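Local coordinates for protein sialidase B (Streptococcus pneumoniae serotype 4, PDB 4XJW) that cleaves terminal sialic acids from oligosaccharides, glycoproteins and glycolipids as a family 33 glycoside hydrolase, acting as an intramolecular trans-sialidase, at residues A93-K98 against P609-A614; K249-P254 against V647-L652; K275-Q280 against N639-S644; L335-N338 against R344-V347. The protein carries 1 engineered substitution. All coordinates share one frame; numbering follows the deposited sequence. Where two conformers were deposited one is given.

Contact 1 of 4, residues A93-K98 against P609-A614; sequences ASLWGK and PSYGYA
Y611 reaches across to the backbone of L95-G97 with one edge of its ring. CE2 is the atom in front: it lies 3.5 Å from G97 N and 3.6 Å from L95 O, while W96 C stands close to the ring plane at the same edge. These three backbone atoms are the evidence for a ring fitted against peptide groups; the carbonyl of L95 and the amide of G97 approach it obliquely. L95 adds an apolar flank, its CB 4.1 Å from Y611 CE2 and its CD1 4.0 Å from Y611 OH, the two side chains passing at a slant. With CG beside the backbone N (chi1 -79°), the Y611 ring extends from its own loop toward the other one. No direct hydrogen bond joins 93-98 to 609-614; a water bridges them, donating to W96 O at 2.8 Å and accepting from Y611 OH at 2.7 Å. D607, just ahead of 609-614 in its loop, takes direct hydrogen bonds from the amides of G97 and K98, and M68 of strand 63-69 touches both L95 and Y611. The CB of W96 is directed away from 609-614, and its NE1 is hydrogen-bonded to Q648 OE1, with K632 in cation-pi contact with the ring. The 93-98 loop belongs to the N-terminal, concanavalin-like sialidase domain and the 609-614 loop to the BNR repeat-like region, making an interdomain seam. The Y611 side chain lies about 10 Å from that of R581, a probable substrate-binding arginine. Chemically, the seam joins a buried aromatic edge to peptide groups, with the phenol's hydroxyl satisfied through one bridging water.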
loop_
_atom_site.group_PDB
_atom_site.type_symbol
_atom_site.label_atom_id
_atom_site.label_comp_id
_atom_site.label_asym_id
_atom_site.label_seq_id
_atom_site.Cartn_x
_atom_site.Cartn_y
_atom_site.Cartn_z
ATOM N N ALA A 93 -4.615 -3.495 12.531
ATOM C CA ALA A 93 -4.140 -2.196 12.038
ATOM C C ALA A 93 -5.273 -1.208 11.816
ATOM O O ALA A 93 -5.401 -0.647 10.732
ATOM C CB ALA A 93 -3.323 -2.376 10.751
ATOM N N SER A 94 -6.092 -1.000 12.838
ATOM C CA SER A 94 -7.235 -0.088 12.723
ATOM C C SER A 94 -7.080 1.247 13.464
ATOM O O SER A 94 -7.916 2.137 13.295
ATOM C CB SER A 94 -8.513 -0.800 13.175
ATOM O OG SER A 94 -8.826 -1.871 12.307
ATOM N N LEU A 95 -6.031 1.386 14.279
ATOM C CA LEU A 95 -5.933 2.502 15.230
ATOM C C LEU A 95 -4.681 3.349 15.057
ATOM O O LEU A 95 -3.680 2.901 14.506
ATOM C CB LEU A 95 -5.899 1.958 16.668
ATOM C CG LEU A 95 -7.130 1.208 17.156
ATOM C CD1 LEU A 95 -6.884 0.626 18.545
ATOM C CD2 LEU A 95 -8.327 2.120 17.193
ATOM N N TRP A 96 -4.750 4.582 15.549
ATOM C CA TRP A 96 -3.565 5.404 15.752
ATOM C C TRP A 96 -3.241 5.483 17.234
ATOM O O TRP A 96 -4.135 5.350 18.083
ATOM C CB TRP A 96 -3.813 6.808 15.207
ATOM C CG TRP A 96 -3.412 6.947 13.764
ATOM C CD1 TRP A 96 -4.141 6.565 12.666
ATOM C CD2 TRP A 96 -2.180 7.489 13.262
ATOM N NE1 TRP A 96 -3.432 6.851 11.510
ATOM C CE2 TRP A 96 -2.227 7.413 11.852
ATOM C CE3 TRP A 96 -1.033 8.017 13.868
ATOM C CZ2 TRP A 96 -1.172 7.850 11.041
ATOM C CZ3 TRP A 96 0.005 8.462 13.063
ATOM C CH2 TRP A 96 -0.071 8.373 11.663
ATOM N N GLY A 97 -1.970 5.702 17.552
ATOM C CA GLY A 97 -1.534 5.797 18.938
ATOM C C GLY A 97 -1.095 7.205 19.303
ATOM O O GLY A 97 -1.706 7.861 20.165
ATOM N N LYS A 98 -0.044 7.675 18.625
ATOM C CA LYS A 98 0.527 9.003 18.858
ATOM C C LYS A 98 0.870 9.685 17.541
ATOM O O LYS A 98 1.116 9.024 16.533
ATOM C CB LYS A 98 1.814 8.911 19.689
ATOM C CG LYS A 98 1.619 8.520 21.146
ATOM C CD LYS A 98 2.935 8.562 21.932
ATOM C CE LYS A 98 3.285 9.984 22.377
ATOM N NZ LYS A 98 4.718 10.110 22.769
ATOM N N PRO A 609 5.799 1.963 18.649
ATOM C CA PRO A 609 6.710 0.926 18.160
ATOM C C PRO A 609 5.979 -0.346 17.713
ATOM O O PRO A 609 6.467 -1.062 16.831
ATOM C CB PRO A 609 7.589 0.637 19.383
ATOM C CG PRO A 609 7.642 1.939 20.106
ATOM C CD PRO A 609 6.275 2.583 19.899
ATOM N N SER A 610 4.820 -0.626 18.308
ATOM C CA SER A 610 4.084 -1.846 17.984
ATOM C C SER A 610 3.069 -1.682 16.846
ATOM O O SER A 610 2.470 -2.661 16.404
ATOM C CB SER A 610 3.364 -2.362 19.226
ATOM O OG SER A 610 2.432 -1.402 19.679
ATOM N N TYR A 611 2.864 -0.452 16.383
ATOM C CA TYR A 611 1.908 -0.217 15.304
ATOM C C TYR A 611 2.590 -0.317 13.935
ATOM O O TYR A 611 3.780 0.004 13.791
ATOM C CB TYR A 611 1.203 1.123 15.488
ATOM C CG TYR A 611 0.088 1.115 16.516
ATOM C CD1 TYR A 611 -0.067 0.064 17.412
ATOM C CD2 TYR A 611 -0.835 2.157 16.569
ATOM C CE1 TYR A 611 -1.099 0.058 18.342
ATOM C CE2 TYR A 611 -1.871 2.164 17.498
ATOM C CZ TYR A 611 -1.994 1.100 18.389
ATOM O OH TYR A 611 -3.012 1.073 19.317
ATOM N N GLY A 612 1.842 -0.799 12.944
ATOM C CA GLY A 612 2.392 -1.153 11.644
ATOM C C GLY A 612 2.965 -0.008 10.829
ATOM O O GLY A 612 2.438 1.110 10.808
ATOM N N TYR A 613 4.061 -0.295 10.144
ATOM C CA TYR A 613 4.653 0.666 9.221
ATOM C C TYR A 613 5.485 -0.107 8.222
ATOM O O TYR A 613 6.448 -0.774 8.603
ATOM C CB TYR A 613 5.544 1.646 9.988
ATOM C CG TYR A 613 5.987 2.862 9.192
ATOM C CD1 TYR A 613 7.127 2.843 8.383
ATOM C CD2 TYR A 613 5.280 4.049 9.284
ATOM C CE1 TYR A 613 7.537 4.001 7.669
ATOM C CE2 TYR A 613 5.667 5.191 8.592
ATOM C CZ TYR A 613 6.786 5.159 7.783
ATOM O OH TYR A 613 7.121 6.324 7.121
ATOM N N ALA A 614 5.110 -0.059 6.949
ATOM C CA ALA A 614 5.782 -0.872 5.949
ATOM C C ALA A 614 6.410 -0.017 4.856
ATOM O O ALA A 614 7.286 0.784 5.153
ATOM C CB ALA A 614 4.847 -1.969 5.398
HETATM O O HOH W 1 -4.202 3.349 20.077
#

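Contact 2 of 4, residues K249-P254 against V647-L652; sequences KTWSEP and VQYIDL
W251 sets the benzo edge of its indole over one face of the Y649 ring. Its CZ2 stands 3.9 Å above the phenol plane, displaced from the centre toward the rim, and is 4.0 Å from both CE1 and CZ of Y649. The planes of the W251 five-membered ring and the Y649 ring meet at 69°, with centroids 5.4 Å apart, which identifies a T-shaped (edge-to-face) pair with the tryptophan supplying the edge. W251 has CG beside its backbone N (chi1 -66°) and Y649 has CG trans to its own (chi1 175°), which directs the rings so that the side chains cross at about a right angle. W251 belongs to the first BNR repeat, residues 242-253, the Asp-box motif of sialidase propellers. In that repeat T250 OG1 is hydrogen-bonded to D246, and W251 NE1 donates to the carbonyl of G248, fixing the indole within its own turn. Y649 sits on strand 647-652, which pairs with 626-631 on one side; Y649 also has a backbone hydrogen bond with Q192. The aromatic pair therefore connects an Asp-box loop to a strand close to the C terminus. On the tryptophan side, V219 and S221 of strand 219-226 and L211 of strand 205-213 also touch the indole, while L629 and L621 pack against Y649. A bound Optactin molecule is about 11 Å from the W251 side chain.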
loop_
_atom_site.group_PDB
_atom_site.type_symbol
_atom_site.label_atom_id
_atom_site.label_comp_id
_atom_site.label_asym_id
_atom_site.label_seq_id
_atom_site.Cartn_x
_atom_site.Cartn_y
_atom_site.Cartn_z
ATOM N N LYS A 249 -2.782 19.458 1.059
ATOM C CA LYS A 249 -4.032 19.615 1.788
ATOM C C LYS A 249 -5.193 18.880 1.118
ATOM O O LYS A 249 -6.034 18.282 1.803
ATOM C CB LYS A 249 -4.367 21.095 2.000
ATOM C CG LYS A 249 -3.528 21.749 3.096
ATOM C CD LYS A 249 -3.773 23.255 3.184
ATOM C CE LYS A 249 -2.830 24.013 2.261
ATOM N NZ LYS A 249 -3.347 25.342 1.843
ATOM N N THR A 250 -5.244 18.934 -0.214
ATOM C CA THR A 250 -6.282 18.249 -0.983
ATOM C C THR A 250 -5.659 17.562 -2.184
ATOM O O THR A 250 -4.620 17.993 -2.690
ATOM C CB THR A 250 -7.415 19.191 -1.490
ATOM O OG1 THR A 250 -6.864 20.141 -2.406
ATOM C CG2 THR A 250 -8.105 19.895 -0.327
ATOM N N TRP A 251 -6.309 16.487 -2.623
ATOM C CA TRP A 251 -5.795 15.613 -3.667
ATOM C C TRP A 251 -6.837 15.386 -4.751
ATOM O O TRP A 251 -8.035 15.321 -4.474
ATOM C CB TRP A 251 -5.349 14.278 -3.038
ATOM C CG TRP A 251 -4.168 14.475 -2.116
ATOM C CD1 TRP A 251 -4.195 14.875 -0.806
ATOM C CD2 TRP A 251 -2.785 14.367 -2.476
ATOM N NE1 TRP A 251 -2.910 15.001 -0.324
ATOM C CE2 TRP A 251 -2.024 14.701 -1.332
ATOM C CE3 TRP A 251 -2.117 14.029 -3.661
ATOM C CZ2 TRP A 251 -0.622 14.674 -1.325
ATOM C CZ3 TRP A 251 -0.721 14.016 -3.663
ATOM C CH2 TRP A 251 0.009 14.339 -2.499
ATOM N N SER A 252 -6.371 15.242 -5.981
ATOM C CA SER A 252 -7.254 15.016 -7.119
ATOM C C SER A 252 -7.846 13.616 -7.140
ATOM O O SER A 252 -7.261 12.676 -6.599
ATOM C CB SER A 252 -6.502 15.257 -8.429
ATOM O OG SER A 252 -5.453 14.292 -8.585
ATOM N N GLU A 253 -8.999 13.464 -7.785
ATOM C CA GLU A 253 -9.561 12.125 -7.968
ATOM C C GLU A 253 -8.557 11.331 -8.797
ATOM O O GLU A 253 -8.047 11.821 -9.796
ATOM C CB GLU A 253 -10.921 12.176 -8.669
ATOM C CG GLU A 253 -11.687 10.840 -8.634
ATOM C CD GLU A 253 -12.077 10.388 -7.213
ATOM O OE1 GLU A 253 -12.080 11.238 -6.294
ATOM O OE2 GLU A 253 -12.397 9.186 -7.013
ATOM N N PRO A 254 -8.226 10.110 -8.361
ATOM C CA PRO A 254 -7.190 9.347 -9.068
ATOM C C PRO A 254 -7.515 9.032 -10.532
ATOM O O PRO A 254 -8.686 8.925 -10.925
ATOM C CB PRO A 254 -7.142 8.039 -8.283
ATOM C CG PRO A 254 -7.585 8.411 -6.899
ATOM C CD PRO A 254 -8.685 9.430 -7.141
ATOM N N VAL A 647 -3.121 2.711 3.572
ATOM C CA VAL A 647 -2.128 3.624 2.992
ATOM C C VAL A 647 -2.634 5.037 3.287
ATOM O O VAL A 647 -3.701 5.444 2.821
ATOM C CB VAL A 647 -1.943 3.424 1.478
ATOM C CG1 VAL A 647 -0.948 4.453 0.908
ATOM C CG2 VAL A 647 -1.440 2.001 1.181
ATOM N N GLN A 648 -1.878 5.748 4.114
ATOM C CA GLN A 648 -2.304 7.026 4.680
ATOM C C GLN A 648 -1.228 8.088 4.544
ATOM O O GLN A 648 -0.042 7.781 4.448
ATOM C CB GLN A 648 -2.652 6.821 6.158
ATOM C CG GLN A 648 -3.793 5.839 6.364
ATOM C CD GLN A 648 -4.145 5.601 7.809
ATOM O OE1 GLN A 648 -3.497 6.113 8.721
ATOM N NE2 GLN A 648 -5.190 4.792 8.030
ATOM N N TYR A 649 -1.667 9.345 4.522
ATOM C CA TYR A 649 -0.795 10.501 4.295
ATOM C C TYR A 649 -0.773 11.413 5.523
ATOM O O TYR A 649 -1.830 11.783 6.064
ATOM C CB TYR A 649 -1.297 11.299 3.081
ATOM C CG TYR A 649 -0.517 12.585 2.830
ATOM C CD1 TYR A 649 0.709 12.547 2.190
ATOM C CD2 TYR A 649 -1.007 13.827 3.247
ATOM C CE1 TYR A 649 1.437 13.715 1.957
ATOM C CE2 TYR A 649 -0.281 15.008 3.019
ATOM C CZ TYR A 649 0.943 14.931 2.372
ATOM O OH TYR A 649 1.693 16.066 2.137
ATOM N N ILE A 650 0.429 11.794 5.948
ATOM C CA ILE A 650 0.578 12.775 7.024
ATOM C C ILE A 650 1.507 13.914 6.599
ATOM O O ILE A 650 2.323 13.756 5.688
ATOM C CB ILE A 650 1.095 12.146 8.329
ATOM C CG1 ILE A 650 2.462 11.488 8.107
ATOM C CG2 ILE A 650 0.086 11.132 8.889
ATOM C CD1 ILE A 650 3.147 11.032 9.382
ATOM N N ASP A 651 1.382 15.045 7.291
ATOM C CA ASP A 651 2.218 16.217 7.071
ATOM C C ASP A 651 3.035 16.478 8.337
ATOM O O ASP A 651 2.469 16.566 9.429
ATOM C CB ASP A 651 1.323 17.429 6.761
ATOM C CG ASP A 651 2.110 18.712 6.540
ATOM O OD1 ASP A 651 2.529 19.340 7.540
ATOM O OD2 ASP A 651 2.284 19.101 5.367
ATOM N N LEU A 652 4.352 16.585 8.195
ATOM C CA LEU A 652 5.221 16.856 9.334
ATOM C C LEU A 652 6.085 18.085 9.084
ATOM O O LEU A 652 6.384 18.432 7.934
ATOM C CB LEU A 652 6.108 15.653 9.626
ATOM C CG LEU A 652 5.384 14.384 10.088
ATOM C CD1 LEU A 652 6.330 13.186 10.053
ATOM C CD2 LEU A 652 4.811 14.589 11.471
#

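Contact 3 of 4, residues K275-Q280 against N639-S644; sequences KLKNSQ and NELHLS
A chi1 of -42° sets the H642 ring beside its backbone N, and chi2 turns NE2 toward K277 O, while K277 carries its CG between the backbone N and the carbonyl carbon (chi1 73°) and runs extended beyond it. The histidine thereby donates from NE2 to K277 O, 2.8 Å away, with an N-H...O angle of 173°. The acceptor is close to the imidazole plane, and the donor lies in the carbonyl plane on a lone pair, so both partners are well aligned. Over one face of the imidazole, L641 CB lies 3.6 Å above its centre. The same leucine meets the lysine across the contact: L641 CD1 is 4.0 Å from K277 CG and nearly as close to CD, the two side chains crossing at about a right angle. At its far end, K277 NZ bonds to N274 OD1 and R638 O, so the aliphatic part is what packs on L641. The accepting carbonyl belongs to a type I beta turn, L276-S279, in which L276 O accepts from S279 N and, at 2.7 Å, from S279 OG. R272 binds the carbonyls of L641 and N639. The 275-280 loop precedes strand 286-294; the 639-644 loop joins strand 626-631 to strand 647-652, with H642 resting on Y205 of strand 205-213 and L641 about 8 Å from the side chains of R207 and D232, probable substrate-binding and acid/base residues.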
loop_
_atom_site.group_PDB
_atom_site.type_symbol
_atom_site.label_atom_id
_atom_site.label_comp_id
_atom_site.label_asym_id
_atom_site.label_seq_id
_atom_site.Cartn_x
_atom_site.Cartn_y
_atom_site.Cartn_z
ATOM N N LYS A 275 -8.558 -20.412 5.292
ATOM C CA LYS A 275 -8.693 -21.312 4.148
ATOM C C LYS A 275 -8.508 -20.559 2.826
ATOM O O LYS A 275 -7.816 -21.029 1.921
ATOM C CB LYS A 275 -10.030 -22.080 4.155
ATOM C CG LYS A 275 -10.191 -22.999 2.944
ATOM C CD LYS A 275 -11.522 -23.771 2.938
ATOM C CE LYS A 275 -12.584 -23.068 2.090
ATOM N NZ LYS A 275 -13.548 -22.275 2.905
ATOM N N LEU A 276 -9.097 -19.371 2.742
ATOM C CA LEU A 276 -9.199 -18.648 1.473
ATOM C C LEU A 276 -8.258 -17.457 1.257
ATOM O O LEU A 276 -8.140 -16.992 0.135
ATOM C CB LEU A 276 -10.640 -18.159 1.286
ATOM C CG LEU A 276 -11.708 -19.231 1.093
ATOM C CD1 LEU A 276 -13.074 -18.582 1.052
ATOM C CD2 LEU A 276 -11.444 -20.014 -0.180
ATOM N N LYS A 277 -7.622 -16.946 2.307
ATOM C CA LYS A 277 -6.862 -15.685 2.168
ATOM C C LYS A 277 -5.732 -15.712 1.125
ATOM O O LYS A 277 -5.360 -14.667 0.609
ATOM C CB LYS A 277 -6.345 -15.157 3.516
ATOM C CG LYS A 277 -5.187 -15.935 4.111
ATOM C CD LYS A 277 -4.949 -15.550 5.572
ATOM C CE LYS A 277 -3.786 -16.361 6.155
ATOM N NZ LYS A 277 -3.590 -16.141 7.612
ATOM N N ASN A 278 -5.190 -16.881 0.791
ATOM C CA ASN A 278 -4.197 -16.959 -0.285
ATOM C C ASN A 278 -4.765 -17.060 -1.696
ATOM O O ASN A 278 -4.000 -17.164 -2.677
ATOM C CB ASN A 278 -3.201 -18.098 -0.046
ATOM C CG ASN A 278 -2.243 -17.799 1.072
ATOM O OD1 ASN A 278 -2.007 -16.637 1.410
ATOM N ND2 ASN A 278 -1.677 -18.849 1.660
ATOM N N SER A 279 -6.092 -17.008 -1.806
ATOM C CA SER A 279 -6.730 -16.917 -3.112
ATOM C C SER A 279 -6.111 -15.761 -3.876
ATOM O O SER A 279 -5.911 -14.664 -3.324
ATOM C CB SER A 279 -8.237 -16.700 -2.996
ATOM O OG SER A 279 -8.855 -17.819 -2.374
ATOM N N GLN A 280 -5.801 -16.007 -5.140
ATOM C CA GLN A 280 -5.030 -15.058 -5.921
ATOM C C GLN A 280 -5.506 -15.075 -7.364
ATOM O O GLN A 280 -5.606 -16.138 -7.963
ATOM C CB GLN A 280 -3.558 -15.460 -5.836
ATOM C CG GLN A 280 -2.595 -14.531 -6.514
ATOM C CD GLN A 280 -1.150 -14.901 -6.231
ATOM O OE1 GLN A 280 -0.838 -16.067 -5.982
ATOM N NE2 GLN A 280 -0.264 -13.905 -6.243
ATOM N N ASN A 639 -1.191 -12.312 8.886
ATOM C CA ASN A 639 -2.409 -11.972 9.620
ATOM C C ASN A 639 -3.009 -10.638 9.197
ATOM O O ASN A 639 -4.104 -10.293 9.636
ATOM C CB ASN A 639 -2.155 -11.940 11.127
ATOM C CG ASN A 639 -3.448 -12.051 11.936
ATOM O OD1 ASN A 639 -4.175 -13.041 11.819
ATOM N ND2 ASN A 639 -3.734 -11.048 12.763
ATOM N N GLU A 640 -2.289 -9.881 8.374
ATOM C CA GLU A 640 -2.742 -8.527 8.028
ATOM C C GLU A 640 -2.922 -8.315 6.526
ATOM O O GLU A 640 -2.829 -7.192 6.046
ATOM C CB GLU A 640 -1.815 -7.472 8.661
ATOM C CG GLU A 640 -1.691 -7.637 10.181
ATOM C CD GLU A 640 -1.173 -6.426 10.928
ATOM O OE1 GLU A 640 -0.863 -5.384 10.284
ATOM O OE2 GLU A 640 -1.092 -6.516 12.177
ATOM N N LEU A 641 -3.161 -9.405 5.795
ATOM C CA LEU A 641 -3.468 -9.347 4.366
ATOM C C LEU A 641 -4.819 -8.690 4.158
ATOM O O LEU A 641 -5.698 -8.764 5.020
ATOM C CB LEU A 641 -3.540 -10.758 3.783
ATOM C CG LEU A 641 -2.277 -11.594 3.960
ATOM C CD1 LEU A 641 -2.562 -12.996 3.482
ATOM C CD2 LEU A 641 -1.149 -10.996 3.152
ATOM N N HIS A 642 -4.976 -8.017 3.021
ATOM C CA HIS A 642 -6.299 -7.600 2.540
ATOM C C HIS A 642 -7.012 -6.618 3.469
ATOM O O HIS A 642 -8.191 -6.813 3.820
ATOM C CB HIS A 642 -7.194 -8.824 2.268
ATOM C CG HIS A 642 -6.474 -9.951 1.585
ATOM N ND1 HIS A 642 -5.535 -9.741 0.596
ATOM C CD2 HIS A 642 -6.513 -11.286 1.800
ATOM C CE1 HIS A 642 -5.043 -10.910 0.213
ATOM N NE2 HIS A 642 -5.630 -11.866 0.914
ATOM N N LEU A 643 -6.297 -5.560 3.847
ATOM C CA LEU A 643 -6.865 -4.486 4.656
ATOM C C LEU A 643 -7.097 -3.288 3.769
ATOM O O LEU A 643 -6.228 -2.948 2.960
ATOM C CB LEU A 643 -5.920 -4.082 5.789
ATOM C CG LEU A 643 -5.392 -5.196 6.698
ATOM C CD1 LEU A 643 -4.377 -4.650 7.693
ATOM C CD2 LEU A 643 -6.518 -5.908 7.418
ATOM N N SER A 644 -8.248 -2.649 3.949
ATOM C CA SER A 644 -8.562 -1.444 3.192
ATOM C C SER A 644 -8.203 -0.153 3.927
ATOM O O SER A 644 -8.301 -0.054 5.158
ATOM C CB SER A 644 -10.033 -1.440 2.808
ATOM O OG SER A 644 -10.314 -2.508 1.931
#

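Contact 4 of 4, residues L335-N338 against R344-V347; sequences LKKN and RYTV
The beta hairpin made by strands 330-337 and 345-347 brings L335 and Y345 together as an antiparallel hydrogen-bonded pair. L335 N donates to Y345 O at 2.9 Å with an N-H...O angle of 167°, the donor standing above the carbonyl plane. The return bond, Y345 N to L335 O, is longer at 3.3 Å and more bent, at 137°. Toward the turn, a water spans the gap, accepting from K337 N and R344 N; on the other side V347 continues the pairing with L333. Side chains reinforce the pairing. L335 CD1 meets V347 CG2 at 3.6 Å, while CB of K337 comes within 3.6 Å of Y345 CE1. Because the lysine has CG trans to the backbone N (chi1 -164°) and stays extended, it crosses the phenol at a slant, its CD 3.6 Å from Y345 OH, and its NZ donates to a second water near that hydroxyl. F413 of strand 413-414 touches L335 and K337 and makes an edge-to-face pair with Y345. Strand 345-347 pairs in turn with 352-355, while R344 forms a salt bridge with D342 in the connecting loop. Cross-strand pairing of this kind is characteristic of a beta hairpin within a larger antiparallel sheet, here remote from the catalytic and substrate-binding residues.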
loop_
_atom_site.group_PDB
_atom_site.type_symbol
_atom_site.label_atom_id
_atom_site.label_comp_id
_atom_site.label_asym_id
_atom_site.label_seq_id
_atom_site.Cartn_x
_atom_site.Cartn_y
_atom_site.Cartn_z
ATOM N N LEU A 335 7.028 -13.018 -29.890
ATOM C CA LEU A 335 5.645 -13.438 -29.704
ATOM C C LEU A 335 5.458 -14.912 -30.043
ATOM O O LEU A 335 6.115 -15.447 -30.938
ATOM C CB LEU A 335 4.699 -12.615 -30.573
ATOM C CG LEU A 335 4.567 -11.118 -30.296
ATOM C CD1 LEU A 335 3.731 -10.434 -31.369
ATOM C CD2 LEU A 335 3.974 -10.883 -28.918
ATOM N N LYS A 336 4.544 -15.550 -29.321
ATOM C CA LYS A 336 4.150 -16.924 -29.597
ATOM C C LYS A 336 2.713 -16.911 -30.078
ATOM O O LYS A 336 1.842 -16.291 -29.457
ATOM C CB LYS A 336 4.280 -17.789 -28.341
ATOM C CG LYS A 336 3.517 -19.113 -28.413
ATOM C CD LYS A 336 3.802 -19.982 -27.205
ATOM C CE LYS A 336 5.253 -20.413 -27.194
ATOM N NZ LYS A 336 5.586 -21.262 -26.017
ATOM N N LYS A 337 2.456 -17.580 -31.196
ATOM C CA LYS A 337 1.108 -17.622 -31.733
ATOM C C LYS A 337 0.379 -18.823 -31.151
ATOM O O LYS A 337 0.995 -19.852 -30.881
ATOM C CB LYS A 337 1.139 -17.695 -33.259
ATOM C CG LYS A 337 -0.190 -17.349 -33.902
ATOM C CD LYS A 337 -0.137 -17.479 -35.417
ATOM C CE LYS A 337 -1.471 -17.099 -36.047
ATOM N NZ LYS A 337 -1.471 -17.301 -37.528
ATOM N N ASN A 338 -0.927 -18.697 -30.947
ATOM C CA ASN A 338 -1.689 -19.793 -30.361
ATOM C C ASN A 338 -1.566 -21.063 -31.201
ATOM O O ASN A 338 -1.720 -21.024 -32.422
ATOM C CB ASN A 338 -3.156 -19.408 -30.193
ATOM C CG ASN A 338 -3.898 -20.347 -29.256
ATOM O OD1 ASN A 338 -3.289 -21.091 -28.485
ATOM N ND2 ASN A 338 -5.218 -20.310 -29.318
ATOM N N ARG A 344 7.811 -17.995 -32.551
ATOM C CA ARG A 344 8.222 -17.949 -33.950
ATOM C C ARG A 344 8.051 -16.566 -34.583
ATOM O O ARG A 344 8.228 -16.401 -35.796
ATOM C CB ARG A 344 7.469 -19.025 -34.749
ATOM C CG ARG A 344 7.750 -20.446 -34.248
ATOM C CD ARG A 344 6.843 -21.507 -34.871
ATOM N NE ARG A 344 7.163 -21.775 -36.273
ATOM C CZ ARG A 344 8.000 -22.724 -36.689
ATOM N NH1 ARG A 344 8.620 -23.505 -35.812
ATOM N NH2 ARG A 344 8.225 -22.888 -37.988
ATOM N N TYR A 345 7.743 -15.568 -33.752
ATOM C CA TYR A 345 7.459 -14.220 -34.238
ATOM C C TYR A 345 8.186 -13.125 -33.451
ATOM O O TYR A 345 8.559 -13.315 -32.287
ATOM C CB TYR A 345 5.950 -13.952 -34.221
ATOM C CG TYR A 345 5.148 -14.932 -35.048
ATOM C CD1 TYR A 345 4.725 -16.142 -34.510
ATOM C CD2 TYR A 345 4.820 -14.647 -36.369
ATOM C CE1 TYR A 345 4.002 -17.047 -35.267
ATOM C CE2 TYR A 345 4.092 -15.538 -37.131
ATOM C CZ TYR A 345 3.687 -16.737 -36.574
ATOM O OH TYR A 345 2.960 -17.624 -37.339
ATOM N N THR A 346 8.393 -11.988 -34.108
ATOM C CA THR A 346 8.907 -10.786 -33.459
ATOM C C THR A 346 8.080 -9.589 -33.890
ATOM O O THR A 346 7.454 -9.599 -34.956
ATOM C CB THR A 346 10.382 -10.499 -33.808
ATOM O OG1 THR A 346 10.558 -10.514 -35.234
ATOM C CG2 THR A 346 11.299 -11.520 -33.169
ATOM N N VAL A 347 8.063 -8.562 -33.046
ATOM C CA VAL A 347 7.435 -7.298 -33.396
ATOM C C VAL A 347 8.533 -6.393 -33.938
ATOM O O VAL A 347 9.466 -6.046 -33.215
ATOM C CB VAL A 347 6.773 -6.619 -32.184
ATOM C CG1 VAL A 347 5.984 -5.418 -32.628
ATOM C CG2 VAL A 347 5.856 -7.583 -31.455
HETATM O O HOH W 2 4.826 -18.871 -32.289
HETATM O O HOH W 3 0.497 -15.832 -38.542
#

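How the contacts relate
From the N terminus, the chain first meets contact 1 at 93-98, in the concanavalin-like domain, and closes that loop only at 609-614. Residues 249-254 open contact 2 and 275-280 open contact 3, which closes at 639-644 before contact 2 does at 647-652; contact 3 is thus nested in contact 2, and both cross contact 1. Contact 4, a short hairpin closure, is nested inside all three. W96 of contact 1 touches Q648 and I650 of contact 2, and A93 touches E640 and L643 of contact 3, tying the N-terminal domain to the propeller's closing segments. Contact 4 stays apart, its centre about 36 Å from that of contact 3.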